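Local coordinates for protein aminoglycoside 3'-phosphotransferase AphA1-IAB (Acinetobacter baumannii, PDB 4GKH) that phosphorylates kanamycin and related aminoglycosides at the 3'-hydroxyl, making the bacterium resistant to these antibiotics, at residues D192-G198 / I223-D229. Sequence-based numbering, arbitrary orientation.
Sequences DSVVTHG and IADRYQD
Val-194 and Ala-224 pair antiparallel through two backbone hydrogen bonds, Val-194 N to Ala-224 O at 2.9 Å and Ala-224 N to Val-194 O at 3.1 Å, joining two short strands. A third main-chain bond, Arg-226 N to Asp-192 O (3.1 Å), continues the pairing past Asp-225, and side chains add to it. Asp-225 suits this junction because its carboxylate serves both segments: OD1 caps the helix start by accepting from Tyr-227 N, while OD2 receives an almost straight bond from Asp-192 N (2.7 Å, 176°).

Arg-226 grips Asp-192 side-on, NE reaching OD2 at 2.7 Å and NH2 reaching OD1 at 2.9 Å. The two planes stand 61° apart, and both nitrogens meet the carboxylate from above its plane, NE more steeply than NH2. Bent at chi3, the arginine brings one guanidinium face against Val-194 CG1, while CG2 of that valine packs on the arginine's CA and CB.

At the far end, Asp-229 acts as a two-pronged acceptor for consecutive amides: the syn lone pair of OD2 takes His-197 N (2.9 Å), and that of OD1 takes Gly-198 N (3.0 Å). A short acidic side chain fits here, closing against Thr-196 CB. Gln-228 is long enough to add a bond from NE2 to Gly-198 O. Gly-198 has a positive phi (99°), at which a CB would be jammed against the carbonyl O of His-197. Thr-196 lays CG2 near Asp-225 O and OG1 beside the small Ala-224 CB; that hydroxyl bonds Gly-222 O.

The bonds to His-197 and Gly-198 probably help to place the catalytic loop: His-197 ND1 bonds the backbone N of Asp-199, the probable proton acceptor, and its NE2 bonds Ile-216 O. Helix 118-133 packs against Val-194 and Arg-226, its His-133 also bonding Asp-229 OD2, while Lys-261 of helix 259-269 forms a salt bridge with Asp-225.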
loop_
_atom_site.group_PDB
_atom_site.type_symbol
_atom_site.label_atom_id
_atom_site.label_comp_id
_atom_site.label_asym_id
_atom_site.label_seq_id
_atom_site.Cartn_x
_atom_site.Cartn_y
_atom_site.Cartn_z
ATOM N N ASP A 192 9.160 5.657 15.891
ATOM C CA ASP A 192 9.595 6.894 15.264
ATOM C C ASP A 192 8.444 7.198 14.305
ATOM O O ASP A 192 8.457 6.766 13.146
ATOM C CB ASP A 192 10.886 6.619 14.499
ATOM C CG ASP A 192 11.473 7.850 13.873
ATOM O OD1 ASP A 192 10.833 8.920 13.939
ATOM O OD2 ASP A 192 12.576 7.735 13.299
ATOM N N SER A 193 7.424 7.890 14.814
ATOM C CA SER A 193 6.123 7.964 14.135
ATOM C C SER A 193 6.074 9.016 13.045
ATOM O O SER A 193 6.487 10.151 13.251
ATOM C CB SER A 193 5.005 8.241 15.145
ATOM O OG SER A 193 4.966 7.250 16.154
ATOM N N VAL A 194 5.542 8.631 11.891
ATOM C CA VAL A 194 5.384 9.547 10.774
ATOM C C VAL A 194 4.085 9.172 10.095
ATOM O O VAL A 194 3.489 8.145 10.421
ATOM C CB VAL A 194 6.514 9.372 9.745
ATOM C CG1 VAL A 194 7.885 9.706 10.377
ATOM C CG2 VAL A 194 6.491 7.952 9.199
ATOM N N VAL A 195 3.642 9.985 9.147
ATOM C CA VAL A 195 2.515 9.580 8.304
ATOM C C VAL A 195 2.972 8.471 7.349
ATOM O O VAL A 195 3.912 8.669 6.565
ATOM C CB VAL A 195 1.971 10.777 7.470
ATOM C CG1 VAL A 195 0.833 10.309 6.571
ATOM C CG2 VAL A 195 1.501 11.934 8.392
ATOM N N THR A 196 2.329 7.304 7.418
ATOM C CA THR A 196 2.732 6.174 6.577
ATOM C C THR A 196 1.658 5.800 5.574
ATOM O O THR A 196 0.470 6.094 5.762
ATOM C CB THR A 196 3.090 4.901 7.390
ATOM O OG1 THR A 196 1.933 4.455 8.106
ATOM C CG2 THR A 196 4.245 5.170 8.359
ATOM N N HIS A 197 2.086 5.138 4.504
ATOM C CA HIS A 197 1.172 4.676 3.466
ATOM C C HIS A 197 0.510 3.372 3.913
ATOM O O HIS A 197 -0.698 3.172 3.756
ATOM C CB HIS A 197 1.979 4.434 2.180
ATOM C CG HIS A 197 1.163 3.901 1.045
ATOM N ND1 HIS A 197 0.845 2.567 0.921
ATOM C CD2 HIS A 197 0.623 4.517 -0.031
ATOM C CE1 HIS A 197 0.125 2.385 -0.169
ATOM N NE2 HIS A 197 -0.028 3.554 -0.765
ATOM N N GLY A 198 1.317 2.472 4.459
ATOM C CA GLY A 198 0.814 1.195 4.949
ATOM C C GLY A 198 0.987 -0.016 4.043
ATOM O O GLY A 198 0.960 -1.152 4.519
ATOM N N ILE A 223 -0.806 7.227 11.080
ATOM C CA ILE A 223 0.425 7.398 11.844
ATOM C C ILE A 223 0.979 6.028 12.287
ATOM O O ILE A 223 0.277 5.238 12.918
ATOM C CB ILE A 223 0.221 8.313 13.056
ATOM C CG1 ILE A 223 -0.246 9.712 12.600
ATOM C CG2 ILE A 223 1.520 8.393 13.874
ATOM C CD1 ILE A 223 -0.684 10.647 13.742
ATOM N N ALA A 224 2.235 5.759 11.941
ATOM C CA ALA A 224 2.916 4.513 12.314
ATOM C C ALA A 224 4.433 4.731 12.294
ATOM O O ALA A 224 4.910 5.820 11.956
ATOM C CB ALA A 224 2.511 3.390 11.370
ATOM N N ASP A 225 5.204 3.718 12.673
ATOM C CA ASP A 225 6.666 3.862 12.627
ATOM C C ASP A 225 7.100 3.965 11.158
ATOM O O ASP A 225 6.500 3.323 10.301
ATOM C CB ASP A 225 7.348 2.665 13.308
ATOM C CG ASP A 225 8.849 2.833 13.405
ATOM O OD1 ASP A 225 9.549 2.471 12.434
ATOM O OD2 ASP A 225 9.325 3.339 14.442
ATOM N N ARG A 226 8.144 4.747 10.862
ATOM C CA ARG A 226 8.576 4.897 9.459
ATOM C C ARG A 226 8.980 3.561 8.810
ATOM O O ARG A 226 8.896 3.405 7.595
ATOM C CB ARG A 226 9.687 5.954 9.313
ATOM C CG ARG A 226 11.000 5.629 9.999
ATOM C CD ARG A 226 12.039 6.762 9.829
ATOM N NE ARG A 226 11.822 7.882 10.741
ATOM C CZ ARG A 226 11.549 9.132 10.364
ATOM N NH1 ARG A 226 11.460 9.454 9.084
ATOM N NH2 ARG A 226 11.366 10.074 11.279
ATOM N N TYR A 227 9.393 2.584 9.614
ATOM C CA TYR A 227 9.770 1.277 9.060
ATOM C C TYR A 227 8.586 0.456 8.515
ATOM O O TYR A 227 8.782 -0.556 7.839
ATOM C CB TYR A 227 10.591 0.463 10.072
ATOM C CG TYR A 227 12.057 0.847 10.104
ATOM C CD1 TYR A 227 12.471 2.047 10.678
ATOM C CD2 TYR A 227 13.029 0.002 9.571
ATOM C CE1 TYR A 227 13.813 2.411 10.702
ATOM C CE2 TYR A 227 14.372 0.352 9.596
ATOM C CZ TYR A 227 14.759 1.556 10.167
ATOM O OH TYR A 227 16.098 1.893 10.197
ATOM N N GLN A 228 7.356 0.881 8.794
ATOM C CA GLN A 228 6.207 0.239 8.155
ATOM C C GLN A 228 6.315 0.336 6.638
ATOM O O GLN A 228 5.997 -0.608 5.919
ATOM C CB GLN A 228 4.885 0.885 8.596
ATOM C CG GLN A 228 3.674 0.419 7.755
ATOM C CD GLN A 228 3.423 -1.083 7.872
ATOM O OE1 GLN A 228 3.816 -1.710 8.855
ATOM N NE2 GLN A 228 2.767 -1.666 6.860
ATOM N N ASP A 229 6.768 1.483 6.148
ATOM C CA ASP A 229 6.880 1.688 4.705
ATOM C C ASP A 229 8.226 1.209 4.194
ATOM O O ASP A 229 8.312 0.592 3.131
ATOM C CB ASP A 229 6.659 3.172 4.344
ATOM C CG ASP A 229 5.186 3.617 4.548
ATOM O OD1 ASP A 229 4.277 2.742 4.504
ATOM O OD2 ASP A 229 4.955 4.836 4.747
#